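Local coordinates for CELL WALL surface anchor family protein (Streptococcus pneumoniae, PDB 2WW8), which serves as the adhesin of the pneumococcal pilus, probably attaching the bacterium to host cells through an integrin-like domain, at residues V441-D453 with T509-W521. Sequence-based numbering, arbitrary orientation.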
loop_
_atom_site.group_PDB
_atom_site.type_symbol
_atom_site.label_atom_id
_atom_site.label_comp_id
_atom_site.label_asym_id
_atom_site.label_seq_id
_atom_site.Cartn_x
_atom_site.Cartn_y
_atom_site.Cartn_z
ATOM N N VAL A 441 41.202 38.530 -12.509
ATOM C CA VAL A 441 41.016 37.901 -11.197
ATOM C C VAL A 441 42.326 37.785 -10.414
ATOM O O VAL A 441 43.427 37.542 -10.979
ATOM C CB VAL A 441 40.273 36.533 -11.346
ATOM C CG1 VAL A 441 41.234 35.368 -11.904
ATOM C CG2 VAL A 441 39.662 36.043 -10.067
ATOM N N ARG A 442 42.185 37.873 -9.076
ATOM C CA ARG A 442 43.343 37.726 -8.174
ATOM C C ARG A 442 43.367 36.296 -7.694
ATOM O O ARG A 442 42.306 35.733 -7.409
ATOM C CB ARG A 442 43.306 38.705 -6.972
ATOM C CG ARG A 442 43.088 40.193 -7.313
ATOM C CD ARG A 442 44.127 40.688 -8.318
ATOM N NE ARG A 442 45.476 40.614 -7.799
ATOM C CZ ARG A 442 46.550 41.076 -8.434
ATOM N NH1 ARG A 442 46.411 41.629 -9.636
ATOM N NH2 ARG A 442 47.747 40.930 -7.874
ATOM N N GLY A 443 44.580 35.734 -7.553
ATOM C CA GLY A 443 44.705 34.371 -7.001
ATOM C C GLY A 443 44.359 33.266 -7.986
ATOM O O GLY A 443 43.851 33.525 -9.073
ATOM N N ASP A 444 44.665 32.025 -7.609
ATOM C CA ASP A 444 44.396 30.882 -8.472
ATOM C C ASP A 444 44.172 29.618 -7.631
ATOM O O ASP A 444 44.278 28.515 -8.191
ATOM C CB ASP A 444 45.506 30.741 -9.522
ATOM C CG ASP A 444 46.837 30.222 -8.926
ATOM O OD1 ASP A 444 46.965 30.024 -7.670
ATOM O OD2 ASP A 444 47.763 29.998 -9.745
ATOM N N GLY A 445 43.873 29.753 -6.324
ATOM C CA GLY A 445 43.861 28.555 -5.438
ATOM C C GLY A 445 45.111 28.332 -4.634
ATOM O O GLY A 445 45.079 27.496 -3.758
ATOM N N GLN A 446 46.204 29.070 -4.882
ATOM C CA GLN A 446 47.480 28.879 -4.183
ATOM C C GLN A 446 47.415 29.179 -2.685
ATOM O O GLN A 446 47.936 28.419 -1.879
ATOM C CB GLN A 446 48.533 29.799 -4.782
ATOM C CG GLN A 446 49.992 29.509 -4.376
ATOM C CD GLN A 446 50.424 28.174 -4.920
ATOM O OE1 GLN A 446 50.337 27.909 -6.120
ATOM N NE2 GLN A 446 50.822 27.304 -4.032
ATOM N N SER A 447 46.798 30.287 -2.306
ATOM C CA SER A 447 46.801 30.643 -0.882
ATOM C C SER A 447 45.684 31.687 -0.640
ATOM O O SER A 447 45.296 32.406 -1.532
ATOM C CB SER A 447 48.141 31.315 -0.566
ATOM O OG SER A 447 48.290 31.549 0.804
ATOM N N TYR A 448 45.238 31.764 0.597
ATOM C CA TYR A 448 44.506 32.866 1.146
ATOM C C TYR A 448 45.356 34.142 1.101
ATOM O O TYR A 448 44.802 35.231 0.995
ATOM C CB TYR A 448 44.213 32.530 2.601
ATOM C CG TYR A 448 43.411 33.553 3.370
ATOM C CD1 TYR A 448 42.010 33.609 3.222
ATOM C CD2 TYR A 448 44.051 34.409 4.274
ATOM C CE1 TYR A 448 41.247 34.558 3.942
ATOM C CE2 TYR A 448 43.309 35.364 5.003
ATOM C CZ TYR A 448 41.909 35.401 4.838
ATOM O OH TYR A 448 41.134 36.300 5.539
ATOM N N GLN A 449 46.678 34.007 1.237
ATOM C CA GLN A 449 47.575 35.149 1.149
ATOM C C GLN A 449 47.761 35.596 -0.289
ATOM O O GLN A 449 47.676 34.839 -1.259
ATOM C CB GLN A 449 48.928 34.815 1.818
ATOM C CG GLN A 449 48.838 34.390 3.305
ATOM C CD GLN A 449 48.328 35.516 4.228
ATOM O OE1 GLN A 449 48.571 36.718 3.987
ATOM N NE2 GLN A 449 47.660 35.123 5.316
ATOM N N MET A 450 48.020 36.885 -0.413
ATOM C CA MET A 450 48.567 37.453 -1.625
ATOM C C MET A 450 50.025 37.814 -1.238
ATOM O O MET A 450 50.243 38.658 -0.392
ATOM C CB MET A 450 47.826 38.716 -2.046
ATOM C CG MET A 450 46.339 38.483 -2.303
ATOM S SD MET A 450 45.540 40.083 -2.518
ATOM C CE MET A 450 43.810 39.648 -2.878
ATOM N N PHE A 451 51.013 37.166 -1.840
ATOM C CA PHE A 451 52.376 37.201 -1.294
ATOM C C PHE A 451 52.964 38.589 -1.488
ATOM O O PHE A 451 52.731 39.215 -2.531
ATOM C CB PHE A 451 53.234 36.160 -2.029
ATOM C CG PHE A 451 52.699 34.766 -1.890
ATOM C CD1 PHE A 451 52.487 34.218 -0.635
ATOM C CD2 PHE A 451 52.361 34.016 -3.009
ATOM C CE1 PHE A 451 51.942 32.960 -0.470
ATOM C CE2 PHE A 451 51.836 32.737 -2.869
ATOM C CZ PHE A 451 51.619 32.195 -1.612
ATOM N N THR A 452 53.706 39.049 -0.491
ATOM C CA THR A 452 54.408 40.317 -0.575
ATOM C C THR A 452 55.871 40.127 -1.000
ATOM O O THR A 452 56.589 41.119 -1.217
ATOM C CB THR A 452 54.378 41.052 0.770
ATOM O OG1 THR A 452 55.066 40.229 1.703
ATOM C CG2 THR A 452 52.966 41.198 1.291
ATOM N N ASP A 453 56.344 38.886 -1.135
ATOM C CA ASP A 453 57.679 38.536 -1.704
ATOM C C ASP A 453 57.385 37.695 -2.963
ATOM O O ASP A 453 56.686 36.682 -2.852
ATOM C CB ASP A 453 58.393 37.680 -0.657
ATOM C CG ASP A 453 59.788 37.178 -1.082
ATOM O OD1 ASP A 453 60.224 37.311 -2.257
ATOM O OD2 ASP A 453 60.464 36.654 -0.163
ATOM N N THR A 509 51.600 52.742 0.980
ATOM C CA THR A 509 50.491 53.048 1.898
ATOM C C THR A 509 49.661 51.783 1.984
ATOM O O THR A 509 50.162 50.765 2.435
ATOM C CB THR A 509 49.645 54.342 1.560
ATOM O OG1 THR A 509 48.968 54.233 0.290
ATOM C CG2 THR A 509 50.528 55.626 1.539
ATOM N N ALA A 510 48.417 51.803 1.502
ATOM C CA ALA A 510 47.554 50.615 1.516
ATOM C C ALA A 510 48.047 49.533 0.561
ATOM O O ALA A 510 48.506 49.829 -0.553
ATOM C CB ALA A 510 46.087 51.011 1.203
ATOM N N LYS A 511 47.942 48.278 0.996
ATOM C CA LYS A 511 48.375 47.138 0.211
ATOM C C LYS A 511 47.457 46.001 0.593
ATOM O O LYS A 511 47.267 45.773 1.786
ATOM C CB LYS A 511 49.851 46.800 0.465
ATOM C CG LYS A 511 50.343 45.654 -0.466
ATOM C CD LYS A 511 51.808 45.232 -0.165
ATOM C CE LYS A 511 52.873 46.324 -0.323
ATOM N NZ LYS A 511 54.223 45.732 -0.005
ATOM N N ILE A 512 46.865 45.352 -0.407
ATOM C CA ILE A 512 45.978 44.213 -0.156
ATOM C C ILE A 512 46.812 42.936 -0.155
ATOM O O ILE A 512 47.579 42.706 -1.098
ATOM C CB ILE A 512 44.890 44.090 -1.260
ATOM C CG1 ILE A 512 44.253 45.505 -1.525
ATOM C CG2 ILE A 512 43.887 42.883 -0.923
ATOM C CD1 ILE A 512 43.569 46.255 -0.310
ATOM N N THR A 513 46.679 42.138 0.906
ATOM C CA THR A 513 47.630 41.039 1.126
ATOM C C THR A 513 46.944 39.687 1.354
ATOM O O THR A 513 47.612 38.690 1.663
ATOM C CB THR A 513 48.631 41.340 2.305
ATOM O OG1 THR A 513 47.946 41.397 3.569
ATOM C CG2 THR A 513 49.416 42.663 2.085
ATOM N N ASN A 514 45.611 39.628 1.249
ATOM C CA ASN A 514 44.965 38.320 1.293
ATOM C C ASN A 514 43.599 38.430 0.599
ATOM O O ASN A 514 43.143 39.548 0.324
ATOM C CB ASN A 514 44.811 37.851 2.766
ATOM C CG ASN A 514 43.923 38.791 3.582
ATOM O OD1 ASN A 514 42.705 38.817 3.426
ATOM N ND2 ASN A 514 44.522 39.543 4.462
ATOM N N HIS A 515 42.970 37.293 0.294
ATOM C CA HIS A 515 41.693 37.260 -0.399
ATOM C C HIS A 515 40.508 37.431 0.582
ATOM O O HIS A 515 39.400 37.664 0.119
ATOM C CB HIS A 515 41.544 35.935 -1.163
ATOM C CG HIS A 515 42.587 35.808 -2.221
ATOM N ND1 HIS A 515 42.610 36.557 -3.381
ATOM C CD2 HIS A 515 43.751 35.114 -2.200
ATOM C CE1 HIS A 515 43.725 36.301 -4.053
ATOM N NE2 HIS A 515 44.433 35.425 -3.352
ATOM N N GLY A 516 40.750 37.387 1.885
ATOM C CA GLY A 516 39.662 37.543 2.866
ATOM C C GLY A 516 39.193 38.972 2.942
ATOM O O GLY A 516 38.000 39.174 2.882
ATOM N N ASP A 517 40.108 39.926 3.067
ATOM C CA ASP A 517 39.775 41.328 3.199
ATOM C C ASP A 517 38.888 41.846 2.054
ATOM O O ASP A 517 37.861 42.455 2.358
ATOM C CB ASP A 517 40.991 42.254 3.426
ATOM C CG ASP A 517 41.651 42.030 4.769
ATOM O OD1 ASP A 517 40.915 41.659 5.699
ATOM O OD2 ASP A 517 42.890 42.214 4.905
ATOM N N PRO A 518 39.286 41.655 0.784
ATOM C CA PRO A 518 38.381 42.097 -0.240
ATOM C C PRO A 518 37.033 41.396 -0.262
ATOM O O PRO A 518 36.024 42.063 -0.591
ATOM C CB PRO A 518 39.149 41.865 -1.553
ATOM C CG PRO A 518 40.183 40.838 -1.183
ATOM C CD PRO A 518 40.576 41.222 0.213
ATOM N N THR A 519 37.013 40.093 0.043
ATOM C CA THR A 519 35.746 39.377 0.068
ATOM C C THR A 519 34.845 39.939 1.177
ATOM O O THR A 519 33.640 40.155 0.964
ATOM C CB THR A 519 35.969 37.863 0.196
ATOM O OG1 THR A 519 36.878 37.438 -0.841
ATOM C CG2 THR A 519 34.593 37.154 0.145
ATOM N N ARG A 520 35.430 40.188 2.350
ATOM C CA ARG A 520 34.712 40.742 3.462
ATOM C C ARG A 520 34.238 42.180 3.209
ATOM O O ARG A 520 33.085 42.532 3.506
ATOM C CB ARG A 520 35.586 40.678 4.739
ATOM C CG ARG A 520 34.995 41.391 5.891
ATOM C CD ARG A 520 35.827 41.131 7.182
ATOM N NE ARG A 520 37.185 41.614 6.984
ATOM C CZ ARG A 520 37.580 42.864 7.232
ATOM N NH1 ARG A 520 36.738 43.795 7.670
ATOM N NH2 ARG A 520 38.844 43.182 7.037
ATOM N N TRP A 521 35.080 43.033 2.635
ATOM C CA TRP A 521 34.642 44.358 2.246
ATOM C C TRP A 521 33.536 44.326 1.192
ATOM O O TRP A 521 32.613 45.183 1.249
ATOM C CB TRP A 521 35.846 45.179 1.744
ATOM C CG TRP A 521 36.850 45.419 2.799
ATOM C CD1 TRP A 521 36.627 45.568 4.134
ATOM C CD2 TRP A 521 38.250 45.632 2.601
ATOM N NE1 TRP A 521 37.812 45.829 4.780
ATOM C CE2 TRP A 521 38.827 45.838 3.865
ATOM C CE3 TRP A 521 39.074 45.612 1.479
ATOM C CZ2 TRP A 521 40.194 46.071 4.034
ATOM C CZ3 TRP A 521 40.440 45.828 1.645
ATOM C CH2 TRP A 521 40.976 46.048 2.897
HETATM O O HOH W 1 47.558 39.038 4.883
HETATM O O HOH W 2 47.168 34.694 -3.830
HETATM O O HOH W 3 54.838 43.763 -1.743
#
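With CG of M450 anti to its carbonyl carbon (chi1 -59°) and the chain extended beyond, the side chain runs along H515, whose chi1 of -63° turns the imidazole to receive it. CG of M450 lies over one face, 4.0 Å from the centroid of the H515 ring in a CH-pi contact, CE reaches the ring at ND1 (3.4 Å), and SD packs against CG2 of I512. The backbones are joined by a single bridge between Q449 and N514: H515 N donates to Y448 O (2.8 Å) and M450 N to T513 O (2.8 Å), the latter nearly straight at the hydrogen. Y448 lays its ring alongside the N514 amide, the planes only 4° apart. OD1 of that amide caps the N-terminal end of helix 516-526, taking D517 N at 2.8 Å and, weakly, G516 N. One water links OE1 of Q449, OG1 of T513 and ND2 of N514, while NE2 of Q449 donates to G546 O. The contact illustrates how a loop on what is probably an integrin I (von Willebrand A)-like domain can be tied to a capped helix end: a buried histidine, bonded through ND1 to S393 and through NE2 to water, probably keeps a fixed ring orientation against the methionine.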